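Local coordinates for ABC transporter binding protein AcbH (Actinoplanes, PDB 3OO8) that serves as the extracellular solute receptor of an ABC transporter, binding beta-D-galactopyranose with exclusive preference, at residues A[104-110]-A[131-136]; A[187-191]-A[383-388]; A[276-281]-A[353-357]. The protein carries 2 engineered substitutions. All blocks are in the same frame, centred on the assembly; numbering follows the deposited sequence.

Interaction 1. Residues A[104-110]-A[131-136]; sequences TPIDDVW and HYYLVP
His131 meets Asp107 where the first turn of helix 107-113 packs on the approach to the long strand 134-147, part of the mixed sheet in this class 2 solute-binding-protein fold. The imidazole ND1 donates to Asp107 OD2 at 2.6 Å on the syn side of the carboxylate, the two planes lying 30° apart. At Tyr132 the backbone N runs almost straight to the other oxygen, Asp107 OD1, at 2.9 Å, and this second bond fixes the rotation of the carboxylate. The carbonyl of the same residue, Tyr132 O, accepts Ile106 N at 2.8 Å, tying down the N-cap residue of the helix. With CG beside its own backbone N (chi1 -74°), the Tyr132 ring is laid over the indole of Trp110 in an offset stack with the five-membered ring, centroids 3.7 Å apart and planes at 6°; Trp110 CB sits over the same phenol. Tyr133 turns back the other way, with CE1 beside Pro105 CB at 3.8 Å, while its hydroxyl bonds to Asp129. Leu134 contributes its carbonyl: Leu134 O accepts Trp110 NE1 at 2.9 Å, close to the indole plane. The Val135 side chain crosses that of Ile106 at about a right angle, CG2 touching Ile106 CD1 at 3.8 Å, and Leu319 of helix 312-322 touches both residues. Last comes Pro136, whose CD meets the edge of the indole at Trp110 CZ2, 3.6 Å away.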
ATOM      1  N   THR A 104       1.156  18.749  13.920  1.00 14.67           N
ATOM      2  CA  THR A 104       2.129  19.815  13.746  1.00 16.82           C
ATOM      3  C   THR A 104       2.819  19.641  12.404  1.00 16.00           C
ATOM      4  O   THR A 104       3.285  18.544  12.095  1.00 14.83           O
ATOM      5  CB  THR A 104       3.159  19.756  14.897  1.00 17.20           C
ATOM      6  OG1 THR A 104       2.492  20.130  16.104  1.00 20.11           O
ATOM      7  CG2 THR A 104       4.298  20.734  14.669  1.00 17.15           C
ATOM      8  N   PRO A 105       2.854  20.686  11.565  1.00 14.89           N
ATOM      9  CA  PRO A 105       3.590  20.560  10.321  1.00 13.97           C
ATOM     10  C   PRO A 105       5.102  20.445  10.576  1.00 15.40           C
ATOM     11  O   PRO A 105       5.629  20.991  11.579  1.00 18.26           O
ATOM     12  CB  PRO A 105       3.238  21.844   9.567  1.00 17.65           C
ATOM     13  CG  PRO A 105       2.987  22.822  10.628  1.00 18.67           C
ATOM     14  CD  PRO A 105       2.353  22.069  11.768  1.00 14.73           C
ATOM     15  N   ILE A 106       5.788  19.711   9.702  1.00 13.79           N
ATOM     16  CA  ILE A 106       7.206  19.436   9.880  1.00 12.04           C
ATOM     17  C   ILE A 106       8.038  19.810   8.658  1.00 14.34           C
ATOM     18  O   ILE A 106       8.973  19.103   8.251  1.00 12.36           O
ATOM     19  CB  ILE A 106       7.433  17.966  10.316  1.00 10.11           C
ATOM     20  CG1 ILE A 106       6.686  17.040   9.366  1.00 15.20           C
ATOM     21  CG2 ILE A 106       6.873  17.740  11.724  1.00 12.56           C
ATOM     22  CD1 ILE A 106       7.131  15.590   9.519  1.00 15.49           C
ATOM     23  N   ASP A 107       7.750  21.001   8.118  1.00 15.36           N
ATOM     24  CA  ASP A 107       8.488  21.473   6.967  1.00 17.53           C
ATOM     25  C   ASP A 107       9.951  21.620   7.365  1.00 17.20           C
ATOM     26  O   ASP A 107      10.828  21.460   6.528  1.00 16.50           O
ATOM     27  CB  ASP A 107       7.948  22.824   6.466  1.00 17.93           C
ATOM     28  CG  ASP A 107       6.526  22.738   5.949  1.00 25.77           C
ATOM     29  OD1 ASP A 107       6.104  21.640   5.543  1.00 19.64           O
ATOM     30  OD2 ASP A 107       5.836  23.774   5.900  1.00 29.04           O
ATOM     31  N   ASP A 108      10.197  21.999   8.623  1.00 16.26           N
ATOM     32  CA  ASP A 108      11.554  22.138   9.121  1.00 16.87           C
ATOM     33  C   ASP A 108      12.359  20.833   9.135  1.00 17.47           C
ATOM     34  O   ASP A 108      13.511  20.797   8.708  1.00 18.88           O
ATOM     35  CB  ASP A 108      11.621  22.902  10.458  1.00 18.73           C
ATOM     36  CG  ASP A 108      10.723  22.329  11.540  1.00 19.63           C
ATOM     37  OD1 ASP A 108      10.003  21.304  11.349  1.00 16.69           O
ATOM     38  OD2 ASP A 108      10.752  22.906  12.646  1.00 22.01           O
ATOM     39  N   VAL A 109      11.728  19.748   9.578  1.00 15.74           N
ATOM     40  CA  VAL A 109      12.327  18.423   9.485  1.00 14.75           C
ATOM     41  C   VAL A 109      12.664  18.114   8.034  1.00 14.38           C
ATOM     42  O   VAL A 109      13.752  17.627   7.731  1.00 14.65           O
ATOM     43  CB  VAL A 109      11.334  17.349   9.999  1.00 13.72           C
ATOM     44  CG1 VAL A 109      11.861  15.924   9.712  1.00 15.37           C
ATOM     45  CG2 VAL A 109      11.092  17.547  11.511  1.00 13.82           C
ATOM     46  N   TRP A 110      11.729  18.413   7.133  1.00 13.01           N
ATOM     47  CA  TRP A 110      11.906  18.126   5.712  1.00 14.16           C
ATOM     48  C   TRP A 110      12.977  18.962   5.006  1.00 15.01           C
ATOM     49  O   TRP A 110      13.585  18.511   4.050  1.00 15.84           O
ATOM     50  CB  TRP A 110      10.541  18.100   4.989  1.00 12.02           C
ATOM     51  CG  TRP A 110       9.843  16.738   5.128  1.00 10.00           C
ATOM     52  CD1 TRP A 110       9.032  16.335   6.131  1.00  8.24           C
ATOM     53  CD2 TRP A 110       9.954  15.654   4.217  1.00 12.01           C
ATOM     54  NE1 TRP A 110       8.598  15.025   5.893  1.00 10.31           N
ATOM     55  CE2 TRP A 110       9.161  14.599   4.722  1.00 11.45           C
ATOM     56  CE3 TRP A 110      10.655  15.472   3.022  1.00 13.11           C
ATOM     57  CZ2 TRP A 110       9.039  13.375   4.067  1.00  9.86           C
ATOM     58  CZ3 TRP A 110      10.545  14.255   2.357  1.00 13.33           C
ATOM     59  CH2 TRP A 110       9.730  13.216   2.887  1.00 12.28           C
ATOM     60  N   HIS A 131       1.776  21.453   3.356  1.00 16.46           N
ATOM     61  CA  HIS A 131       2.797  21.272   4.406  1.00 16.57           C
ATOM     62  C   HIS A 131       3.074  19.785   4.575  1.00 16.14           C
ATOM     63  O   HIS A 131       2.190  18.954   4.338  1.00 16.61           O
ATOM     64  CB  HIS A 131       2.330  21.772   5.765  1.00 18.65           C
ATOM     65  CG  HIS A 131       2.214  23.264   5.834  1.00 23.40           C
ATOM     66  ND1 HIS A 131       3.305  24.095   5.702  1.00 25.30           N
ATOM     67  CD2 HIS A 131       1.140  24.073   6.009  1.00 29.36           C
ATOM     68  CE1 HIS A 131       2.910  25.354   5.787  1.00 29.33           C
ATOM     69  NE2 HIS A 131       1.601  25.369   5.973  1.00 28.26           N
ATOM     70  N   TYR A 132       4.278  19.475   5.056  1.00 15.30           N
ATOM     71  CA  TYR A 132       4.614  18.088   5.408  1.00 12.61           C
ATOM     72  C   TYR A 132       4.075  17.744   6.799  1.00 13.87           C
ATOM     73  O   TYR A 132       4.129  18.562   7.703  1.00 13.50           O
ATOM     74  CB  TYR A 132       6.132  17.943   5.468  1.00 13.81           C
ATOM     75  CG  TYR A 132       6.818  17.917   4.124  1.00 11.17           C
ATOM     76  CD1 TYR A 132       6.818  16.755   3.348  1.00 11.24           C
ATOM     77  CD2 TYR A 132       7.474  19.037   3.618  1.00 13.46           C
ATOM     78  CE1 TYR A 132       7.429  16.717   2.112  1.00 12.48           C
ATOM     79  CE2 TYR A 132       8.101  18.993   2.366  1.00 13.00           C
ATOM     80  CZ  TYR A 132       8.080  17.824   1.620  1.00 14.74           C
ATOM     81  OH  TYR A 132       8.719  17.733   0.406  1.00 17.17           O
ATOM     82  N   TYR A 133       3.563  16.523   6.979  1.00 11.44           N
ATOM     83  CA  TYR A 133       3.026  16.055   8.259  1.00  9.40           C
ATOM     84  C   TYR A 133       3.550  14.674   8.664  1.00 12.80           C
ATOM     85  O   TYR A 133       3.430  14.274   9.820  1.00 13.41           O
ATOM     86  CB  TYR A 133       1.479  16.070   8.263  1.00 10.36           C
ATOM     87  CG  TYR A 133       0.916  17.473   8.195  1.00 10.78           C
ATOM     88  CD1 TYR A 133       0.801  18.221   9.343  1.00 14.97           C
ATOM     89  CD2 TYR A 133       0.496  18.010   6.968  1.00 12.80           C
ATOM     90  CE1 TYR A 133       0.278  19.521   9.303  1.00 12.34           C
ATOM     91  CE2 TYR A 133      -0.016  19.301   6.915  1.00 13.87           C
ATOM     92  CZ  TYR A 133      -0.118  20.029   8.085  1.00 15.09           C
ATOM     93  OH  TYR A 133      -0.654  21.306   8.039  1.00 16.81           O
ATOM     94  N   LEU A 134       4.108  13.956   7.692  1.00 11.09           N
ATOM     95  CA  LEU A 134       4.565  12.589   7.924  1.00 11.97           C
ATOM     96  C   LEU A 134       6.049  12.443   7.607  1.00  9.69           C
ATOM     97  O   LEU A 134       6.543  13.050   6.644  1.00  9.99           O
ATOM     98  CB  LEU A 134       3.801  11.641   6.984  1.00  9.44           C
ATOM     99  CG  LEU A 134       4.003  10.109   7.164  1.00 10.71           C
ATOM    100  CD1 LEU A 134       3.017   9.557   8.193  1.00 12.19           C
ATOM    101  CD2 LEU A 134       3.909   9.343   5.840  1.00 12.10           C
ATOM    102  N   VAL A 135       6.738  11.574   8.364  1.00 10.40           N
ATOM    103  CA  VAL A 135       8.044  11.066   7.906  1.00  8.58           C
ATOM    104  C   VAL A 135       7.849   9.590   7.587  1.00  8.55           C
ATOM    105  O   VAL A 135       7.516   8.837   8.500  1.00  9.83           O
ATOM    106  CB  VAL A 135       9.146  11.127   8.946  1.00  9.00           C
ATOM    107  CG1 VAL A 135      10.404  10.459   8.350  1.00  9.48           C
ATOM    108  CG2 VAL A 135       9.465  12.577   9.290  1.00 11.30           C
ATOM    109  N   PRO A 136       8.023   9.205   6.323  1.00  8.82           N
ATOM    110  CA  PRO A 136       7.752   7.779   6.023  1.00  8.23           C
ATOM    111  C   PRO A 136       8.951   6.909   6.343  1.00  9.94           C
ATOM    112  O   PRO A 136      10.082   7.414   6.419  1.00 11.40           O
ATOM    113  CB  PRO A 136       7.530   7.808   4.503  1.00  9.24           C
ATOM    114  CG  PRO A 136       8.377   8.887   4.005  1.00 12.56           C
ATOM    115  CD  PRO A 136       8.378   9.949   5.094  1.00  8.47           C
TER
HETATM  116  O   HOH W   1       2.699  15.687  12.075  1.00 12.84           O

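Interaction 2. Residues A[187-191]-A[383-388]; sequences GWPAL and MIKLIQ
Ile384 drives its CG2 methyl against the bare CA of Gly187, 3.4 Å away, and this is the tightest point between loop 187-191 and helix 377-392. A beta carbon on Gly187 would run into that methyl, and the positive phi of the loop here also suits a residue without a side chain. Ile384 CG1 lies beside its own backbone N (chi1 -72°), which sets CG2 anti to that N: CG2 meets Gly187 CA, while CG1 packs against the Gly187 carbonyl and also reaches Leu191 CD1 at 3.9 Å. One turn along, Ile387 adopts nearly the same conformation (chi1 -74°), but here CG2 packs on Ala190 CB at 3.7 Å and the longer branch brings CD1 to Leu191 CD2, also 3.7 Å. Leu191 straddles the two isoleucines, CD1 against Ile384 and CD2 between Ile384 and Ile387, its side chain crossing that of Ile384 at about a right angle. Met383 adds its CB to Leu191 CD2 at 4.3 Å before its thioether curls away. With an alanine at Ile384 the branched chain is gone, which is likely to open a gap over Gly187 and leave Leu191 CD1 without its partner on the helix. The side-chain contacts are apolar, without a hydrogen bond between the two segments; Gln388 NE2 bonds to Asp184 O, while Asp184 OD1 takes Ala190 N. Leu191 starts helix 191-201, with Met371 of helix 371-374 against its side chain; helix 396-413 packs on Met383 and Leu386, and Trp188 turns off toward Trp142 of strand 134-147 and Gln266, both galactose-site residues.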
ATOM      1  N   GLY A 187     -12.457 -10.275   1.184  1.00 14.90           N
ATOM      2  CA  GLY A 187     -13.130  -9.002   0.908  1.00 14.48           C
ATOM      3  C   GLY A 187     -12.180  -7.945   0.395  1.00 13.64           C
ATOM      4  O   GLY A 187     -12.419  -7.330  -0.655  1.00 12.75           O
ATOM      5  N   TRP A 188     -11.074  -7.770   1.093  1.00 14.08           N
ATOM      6  CA  TRP A 188     -10.134  -6.716   0.699  1.00 14.50           C
ATOM      7  C   TRP A 188      -9.232  -7.047  -0.526  1.00 14.05           C
ATOM      8  O   TRP A 188      -8.868  -6.126  -1.250  1.00 14.69           O
ATOM      9  CB  TRP A 188      -9.277  -6.240   1.884  1.00 14.31           C
ATOM     10  CG  TRP A 188      -8.513  -7.376   2.508  1.00 12.46           C
ATOM     11  CD1 TRP A 188      -8.896  -8.141   3.588  1.00 18.52           C
ATOM     12  CD2 TRP A 188      -7.239  -7.883   2.089  1.00 11.29           C
ATOM     13  NE1 TRP A 188      -7.956  -9.113   3.841  1.00 16.32           N
ATOM     14  CE2 TRP A 188      -6.917  -8.968   2.949  1.00 14.66           C
ATOM     15  CE3 TRP A 188      -6.343  -7.538   1.057  1.00 15.51           C
ATOM     16  CZ2 TRP A 188      -5.735  -9.696   2.819  1.00 15.83           C
ATOM     17  CZ3 TRP A 188      -5.150  -8.275   0.933  1.00 14.84           C
ATOM     18  CH2 TRP A 188      -4.875  -9.354   1.806  1.00 17.58           C
ATOM     19  N   PRO A 189      -8.888  -8.329  -0.793  1.00 13.09           N
ATOM     20  CA  PRO A 189      -7.961  -8.540  -1.920  1.00 12.57           C
ATOM     21  C   PRO A 189      -8.388  -7.923  -3.264  1.00 11.66           C
ATOM     22  O   PRO A 189      -7.548  -7.313  -3.947  1.00 10.19           O
ATOM     23  CB  PRO A 189      -7.884 -10.086  -2.037  1.00 13.10           C
ATOM     24  CG  PRO A 189      -8.109 -10.540  -0.609  1.00 13.65           C
ATOM     25  CD  PRO A 189      -9.207  -9.606  -0.115  1.00 14.35           C
ATOM     26  N   ALA A 190      -9.671  -8.019  -3.625  1.00 11.24           N
ATOM     27  CA  ALA A 190     -10.136  -7.520  -4.927  1.00  9.93           C
ATOM     28  C   ALA A 190     -10.095  -6.006  -5.045  1.00  9.60           C
ATOM     29  O   ALA A 190     -10.151  -5.476  -6.160  1.00 10.04           O
ATOM     30  CB  ALA A 190     -11.576  -8.048  -5.233  1.00 13.21           C
ATOM     31  N   LEU A 191     -10.069  -5.325  -3.909  1.00  9.91           N
ATOM     32  CA  LEU A 191      -9.955  -3.861  -3.961  1.00  8.39           C
ATOM     33  C   LEU A 191      -8.680  -3.473  -4.709  1.00 11.49           C
ATOM     34  O   LEU A 191      -8.645  -2.437  -5.372  1.00 10.82           O
ATOM     35  CB  LEU A 191      -9.923  -3.261  -2.563  1.00 10.58           C
ATOM     36  CG  LEU A 191     -11.117  -3.573  -1.637  1.00 12.70           C
ATOM     37  CD1 LEU A 191     -10.979  -2.739  -0.362  1.00 16.27           C
ATOM     38  CD2 LEU A 191     -12.407  -3.235  -2.411  1.00 16.13           C
ATOM     39  N   MET A 383     -17.407  -0.843  -0.599  1.00 12.41           N
ATOM     40  CA  MET A 383     -16.958  -1.329  -1.906  1.00 12.31           C
ATOM     41  C   MET A 383     -16.649  -2.816  -1.889  1.00 13.67           C
ATOM     42  O   MET A 383     -16.739  -3.465  -2.914  1.00 14.25           O
ATOM     43  CB  MET A 383     -15.719  -0.568  -2.420  1.00 11.49           C
ATOM     44  CG  MET A 383     -15.989   0.893  -2.782  1.00 11.06           C
ATOM     45  SD  MET A 383     -17.403   1.115  -3.904  1.00 13.98           S
ATOM     46  CE  MET A 383     -16.949   0.061  -5.280  1.00 17.55           C
ATOM     47  N   ILE A 384     -16.191  -3.340  -0.751  1.00 14.12           N
ATOM     48  CA  ILE A 384     -15.925  -4.784  -0.667  1.00 14.51           C
ATOM     49  C   ILE A 384     -17.085  -5.622  -1.160  1.00 17.27           C
ATOM     50  O   ILE A 384     -16.919  -6.501  -2.010  1.00 16.38           O
ATOM     51  CB  ILE A 384     -15.511  -5.177   0.759  1.00 15.56           C
ATOM     52  CG1 ILE A 384     -14.088  -4.653   1.031  1.00 14.36           C
ATOM     53  CG2 ILE A 384     -15.566  -6.691   0.940  1.00 14.77           C
ATOM     54  CD1 ILE A 384     -13.574  -4.874   2.460  1.00 17.58           C
ATOM     55  N   LYS A 385     -18.268  -5.370  -0.612  1.00 16.54           N
ATOM     56  CA  LYS A 385     -19.423  -6.168  -0.946  1.00 18.87           C
ATOM     57  C   LYS A 385     -19.860  -5.906  -2.379  1.00 16.98           C
ATOM     58  O   LYS A 385     -20.260  -6.835  -3.097  1.00 17.15           O
ATOM     59  CB  LYS A 385     -20.578  -5.839   0.014  1.00 21.62           C
ATOM     60  CG  LYS A 385     -21.641  -6.906   0.064  1.00 29.18           C
ATOM     61  CD  LYS A 385     -22.775  -6.536   1.031  1.00 33.31           C
ATOM     62  CE  LYS A 385     -22.293  -6.396   2.471  1.00 37.49           C
ATOM     63  NZ  LYS A 385     -21.755  -5.029   2.740  1.00 42.72           N
ATOM     64  N   LEU A 386     -19.757  -4.644  -2.798  1.00 16.16           N
ATOM     65  CA  LEU A 386     -20.204  -4.304  -4.152  1.00 16.18           C
ATOM     66  C   LEU A 386     -19.284  -4.956  -5.184  1.00 17.77           C
ATOM     67  O   LEU A 386     -19.732  -5.398  -6.227  1.00 15.55           O
ATOM     68  CB  LEU A 386     -20.300  -2.778  -4.353  1.00 15.29           C
ATOM     69  CG  LEU A 386     -21.340  -2.143  -3.441  1.00 10.88           C
ATOM     70  CD1 LEU A 386     -21.192  -0.611  -3.500  1.00 12.71           C
ATOM     71  CD2 LEU A 386     -22.756  -2.570  -3.878  1.00 15.98           C
ATOM     72  N   ILE A 387     -17.986  -5.031  -4.884  1.00 15.26           N
ATOM     73  CA  ILE A 387     -17.060  -5.673  -5.803  1.00 14.45           C
ATOM     74  C   ILE A 387     -17.281  -7.176  -5.843  1.00 16.00           C
ATOM     75  O   ILE A 387     -17.161  -7.769  -6.883  1.00 16.29           O
ATOM     76  CB  ILE A 387     -15.602  -5.237  -5.553  1.00 12.52           C
ATOM     77  CG1 ILE A 387     -15.454  -3.804  -6.078  1.00 15.14           C
ATOM     78  CG2 ILE A 387     -14.616  -6.200  -6.204  1.00 15.06           C
ATOM     79  CD1 ILE A 387     -14.171  -3.107  -5.679  1.00 14.80           C
ATOM     80  N   GLN A 388     -17.681  -7.759  -4.714  1.00 16.74           N
ATOM     81  CA  GLN A 388     -18.027  -9.192  -4.701  1.00 17.18           C
ATOM     82  C   GLN A 388     -19.242  -9.444  -5.573  1.00 18.02           C
ATOM     83  O   GLN A 388     -19.303 -10.439  -6.315  1.00 17.84           O
ATOM     84  CB  GLN A 388     -18.280  -9.685  -3.282  1.00 16.24           C
ATOM     85  CG  GLN A 388     -16.992  -9.977  -2.522  1.00 16.02           C
ATOM     86  CD  GLN A 388     -17.223 -10.275  -1.071  1.00 20.25           C
ATOM     87  OE1 GLN A 388     -18.235  -9.874  -0.486  1.00 25.30           O
ATOM     88  NE2 GLN A 388     -16.277 -10.974  -0.466  1.00 19.70           N
TER

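Interaction 3. Residues A[276-281]-A[353-357]; sequences LPDLDF and IQKKS. With SO4 (sulfate ion), chain B.
Lys356 slides its aliphatic chain across one face of the Phe281 ring, the two side chains running in opposite directions. The CD methylene stands 3.9 Å from the centroid of the Phe281 ring, a CH-pi contact, and Lys356 CE presses on the backbone Phe281 O at 3.0 Å. Phe281 takes up the crowded position with CG between its backbone N and carbonyl carbon (chi1 64°), which carries the ring across to the helix; its edge then points at Ile353 O and Ser357 N. Ile353 fills the other side of the contact, its CD1 reaching Leu279 O at 3.7 Å and lying near the side chains of Leu279 and Phe281. At its far end Lys356 bends at the last torsion (chi4 65°), bringing NZ within a weak hydrogen bond of sulfate O4, 3.4 Å away. The sulfate, probably from the crystallisation liquor, also lies close to the acid, with its O1 2.7 Å from Asp280 OD2.

This is helix-on-sheet packing within the class 2 solute-binding-protein fold: the axes of strand 279-281 and helix 353-357 run parallel to within 7°, at a closest approach of 9.3 Å.

Behind the first shell, Phe281 N donates to Asp280 OD1 at 2.8 Å, on the anti side of the carboxylate, and helps fix the rotation of that group, whose OD1 also lies near Lys356 CD. On the helix, Ser357 OG gives a bond of 2.7 Å to Ile353 O, whose opposite face receives Ser357 N. Farther out, Trp337 touches both Leu276 and Ile353, and strand 134-147 lies alongside, with Val143 against Phe281 and Tyr146 hydrogen-bonded through the backbone to Asp280.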
ATOM      1  N   LEU A 276      10.630 -20.018  -2.647  1.00 20.20           N
ATOM      2  CA  LEU A 276      10.840 -18.565  -2.758  1.00 18.08           C
ATOM      3  C   LEU A 276      11.873 -18.166  -3.805  1.00 20.03           C
ATOM      4  O   LEU A 276      11.712 -17.164  -4.494  1.00 19.54           O
ATOM      5  CB  LEU A 276      11.170 -17.966  -1.402  1.00 18.77           C
ATOM      6  CG  LEU A 276      11.320 -16.445  -1.345  1.00 17.89           C
ATOM      7  CD1 LEU A 276       9.956 -15.823  -1.666  1.00 21.24           C
ATOM      8  CD2 LEU A 276      11.771 -16.047   0.039  1.00 20.45           C
ATOM      9  N   PRO A 277      12.953 -18.946  -3.953  1.00 19.30           N
ATOM     10  CA  PRO A 277      13.916 -18.610  -4.995  1.00 18.69           C
ATOM     11  C   PRO A 277      13.330 -18.527  -6.414  1.00 18.30           C
ATOM     12  O   PRO A 277      13.880 -17.828  -7.257  1.00 21.01           O
ATOM     13  CB  PRO A 277      14.900 -19.784  -4.919  1.00 18.80           C
ATOM     14  CG  PRO A 277      14.903 -20.116  -3.472  1.00 20.30           C
ATOM     15  CD  PRO A 277      13.445 -20.044  -3.090  1.00 20.12           C
ATOM     16  N   ASP A 278      12.235 -19.228  -6.681  1.00 18.10           N
ATOM     17  CA  ASP A 278      11.630 -19.239  -8.009  1.00 17.45           C
ATOM     18  C   ASP A 278      10.618 -18.096  -8.186  1.00 16.99           C
ATOM     19  O   ASP A 278      10.111 -17.880  -9.274  1.00 18.67           O
ATOM     20  CB  ASP A 278      10.937 -20.602  -8.223  1.00 16.29           C
ATOM     21  CG  ASP A 278      10.673 -20.944  -9.699  1.00 19.43           C
ATOM     22  OD1 ASP A 278      11.429 -20.501 -10.591  1.00 20.36           O
ATOM     23  OD2 ASP A 278       9.706 -21.702  -9.971  1.00 23.21           O
ATOM     24  N   LEU A 279      10.320 -17.379  -7.116  1.00 16.43           N
ATOM     25  CA  LEU A 279       9.298 -16.331  -7.184  1.00 15.01           C
ATOM     26  C   LEU A 279       9.859 -15.013  -7.740  1.00 13.77           C
ATOM     27  O   LEU A 279      10.945 -14.585  -7.343  1.00 16.30           O
ATOM     28  CB  LEU A 279       8.728 -16.096  -5.780  1.00 15.21           C
ATOM     29  CG  LEU A 279       7.515 -15.154  -5.735  1.00 15.07           C
ATOM     30  CD1 LEU A 279       6.387 -15.717  -6.571  1.00 18.20           C
ATOM     31  CD2 LEU A 279       7.075 -14.985  -4.307  1.00 16.61           C
ATOM     32  N   ASP A 280       9.137 -14.397  -8.675  1.00 13.96           N
ATOM     33  CA  ASP A 280       9.505 -13.080  -9.181  1.00 15.30           C
ATOM     34  C   ASP A 280       8.195 -12.326  -9.390  1.00 14.43           C
ATOM     35  O   ASP A 280       7.087 -12.840  -9.109  1.00 12.63           O
ATOM     36  CB  ASP A 280      10.265 -13.229 -10.511  1.00 15.95           C
ATOM     37  CG  ASP A 280      11.205 -12.073 -10.814  1.00 20.09           C
ATOM     38  OD1 ASP A 280      11.036 -10.953 -10.303  1.00 18.05           O
ATOM     39  OD2 ASP A 280      12.152 -12.296 -11.612  1.00 25.38           O
ATOM     40  N   PHE A 281       8.300 -11.091  -9.860  1.00 13.17           N
ATOM     41  CA  PHE A 281       7.079 -10.347 -10.172  1.00 11.68           C
ATOM     42  C   PHE A 281       7.315  -9.349 -11.262  1.00  9.95           C
ATOM     43  O   PHE A 281       8.463  -9.065 -11.628  1.00 11.03           O
ATOM     44  CB  PHE A 281       6.510  -9.606  -8.954  1.00 12.27           C
ATOM     45  CG  PHE A 281       7.408  -8.511  -8.404  1.00 11.06           C
ATOM     46  CD1 PHE A 281       7.342  -7.224  -8.923  1.00 11.59           C
ATOM     47  CD2 PHE A 281       8.224  -8.755  -7.293  1.00 14.04           C
ATOM     48  CE1 PHE A 281       8.125  -6.194  -8.399  1.00 14.21           C
ATOM     49  CE2 PHE A 281       8.998  -7.736  -6.756  1.00 16.75           C
ATOM     50  CZ  PHE A 281       8.965  -6.465  -7.296  1.00 14.52           C
ATOM     51  N   ILE A 353      13.347 -10.291  -3.663  1.00 14.34           N
ATOM     52  CA  ILE A 353      12.011  -9.703  -3.790  1.00 13.76           C
ATOM     53  C   ILE A 353      12.069  -8.262  -3.306  1.00 13.34           C
ATOM     54  O   ILE A 353      11.534  -7.385  -3.979  1.00 12.27           O
ATOM     55  CB  ILE A 353      10.943 -10.476  -2.960  1.00 15.10           C
ATOM     56  CG1 ILE A 353      10.714 -11.867  -3.557  1.00 18.09           C
ATOM     57  CG2 ILE A 353       9.586  -9.715  -2.982  1.00 14.70           C
ATOM     58  CD1 ILE A 353      10.117 -11.815  -4.960  1.00 18.65           C
ATOM     59  N   GLN A 354      12.705  -8.043  -2.157  1.00 11.77           N
ATOM     60  CA  GLN A 354      12.893  -6.661  -1.642  1.00 11.91           C
ATOM     61  C   GLN A 354      13.729  -5.801  -2.578  1.00 13.81           C
ATOM     62  O   GLN A 354      13.393  -4.645  -2.823  1.00 11.06           O
ATOM     63  CB  GLN A 354      13.528  -6.679  -0.253  1.00  9.83           C
ATOM     64  CG  GLN A 354      12.526  -7.113   0.833  1.00 10.76           C
ATOM     65  CD  GLN A 354      13.212  -7.355   2.172  1.00 12.01           C
ATOM     66  OE1 GLN A 354      14.067  -8.263   2.296  1.00 13.68           O
ATOM     67  NE2 GLN A 354      12.853  -6.558   3.185  1.00 10.84           N
ATOM     68  N   LYS A 355      14.840  -6.336  -3.079  1.00 13.19           N
ATOM     69  CA  LYS A 355      15.640  -5.550  -3.991  1.00 12.17           C
ATOM     70  C   LYS A 355      14.823  -5.096  -5.204  1.00 12.23           C
ATOM     71  O   LYS A 355      14.907  -3.951  -5.606  1.00 13.39           O
ATOM     72  CB  LYS A 355      16.853  -6.362  -4.437  1.00 13.33           C
ATOM     73  CG  LYS A 355      17.797  -6.581  -3.271  1.00 13.27           C
ATOM     74  CD  LYS A 355      18.932  -7.501  -3.700  1.00 18.81           C
ATOM     75  CE  LYS A 355      19.993  -7.612  -2.611  1.00 24.07           C
ATOM     76  NZ  LYS A 355      21.089  -8.520  -3.051  1.00 27.04           N
ATOM     77  N   LYS A 356      14.038  -5.998  -5.787  1.00 10.46           N
ATOM     78  CA  LYS A 356      13.228  -5.603  -6.923  1.00 13.00           C
ATOM     79  C   LYS A 356      12.120  -4.616  -6.500  1.00 12.05           C
ATOM     80  O   LYS A 356      11.785  -3.689  -7.243  1.00 11.94           O
ATOM     81  CB  LYS A 356      12.642  -6.841  -7.586  1.00 11.99           C
ATOM     82  CG  LYS A 356      11.994  -6.514  -8.918  1.00 16.17           C
ATOM     83  CD  LYS A 356      11.637  -7.799  -9.671  1.00 16.37           C
ATOM     84  CE  LYS A 356      10.962  -7.464 -10.993  1.00 20.84           C
ATOM     85  NZ  LYS A 356      11.864  -6.747 -11.927  1.00 25.85           N
ATOM     86  N   SER A 357      11.610  -4.795  -5.289  1.00 12.96           N
ATOM     87  CA  SER A 357      10.549  -3.908  -4.781  1.00  9.32           C
ATOM     88  C   SER A 357      11.049  -2.462  -4.689  1.00 11.79           C
ATOM     89  O   SER A 357      10.351  -1.526  -5.102  1.00 11.42           O
ATOM     90  CB  SER A 357      10.076  -4.380  -3.397  1.00  9.13           C
ATOM     91  OG  SER A 357       9.482  -5.692  -3.463  1.00 11.65           O
TER
HETATM   92  S   SO4 B 405      14.437  -9.831 -12.399  1.00 58.41           S
HETATM   93  O1  SO4 B 405      13.001  -9.948 -12.627  1.00 60.27           O
HETATM   94  O2  SO4 B 405      15.102  -9.817 -13.700  1.00 59.24           O
HETATM   95  O3  SO4 B 405      14.918 -10.969 -11.616  1.00 62.59           O
HETATM   96  O4  SO4 B 405      14.743  -8.603 -11.670  1.00 60.72           O

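Interactions 1 and 3 share a sheet: the first meets strand 134-147 at its start, the third uses its antiparallel neighbour 279-282, and their centres lie about 33 Å apart. Both are partly buried and mix hydrophobic packing with polar groups, but interaction 1 is knit by four direct hydrogen bonds, whereas interaction 3 joins its segments by ring, methylene and methyl contacts, with charge gathered around a bound sulfate. Interaction 2 is the buried one, built of apolar side chains against a loop backbone, across the chain's centre from interaction 1. In sequence, interaction 3 is nested within the long excursion closed by interaction 2, and interaction 1 precedes both.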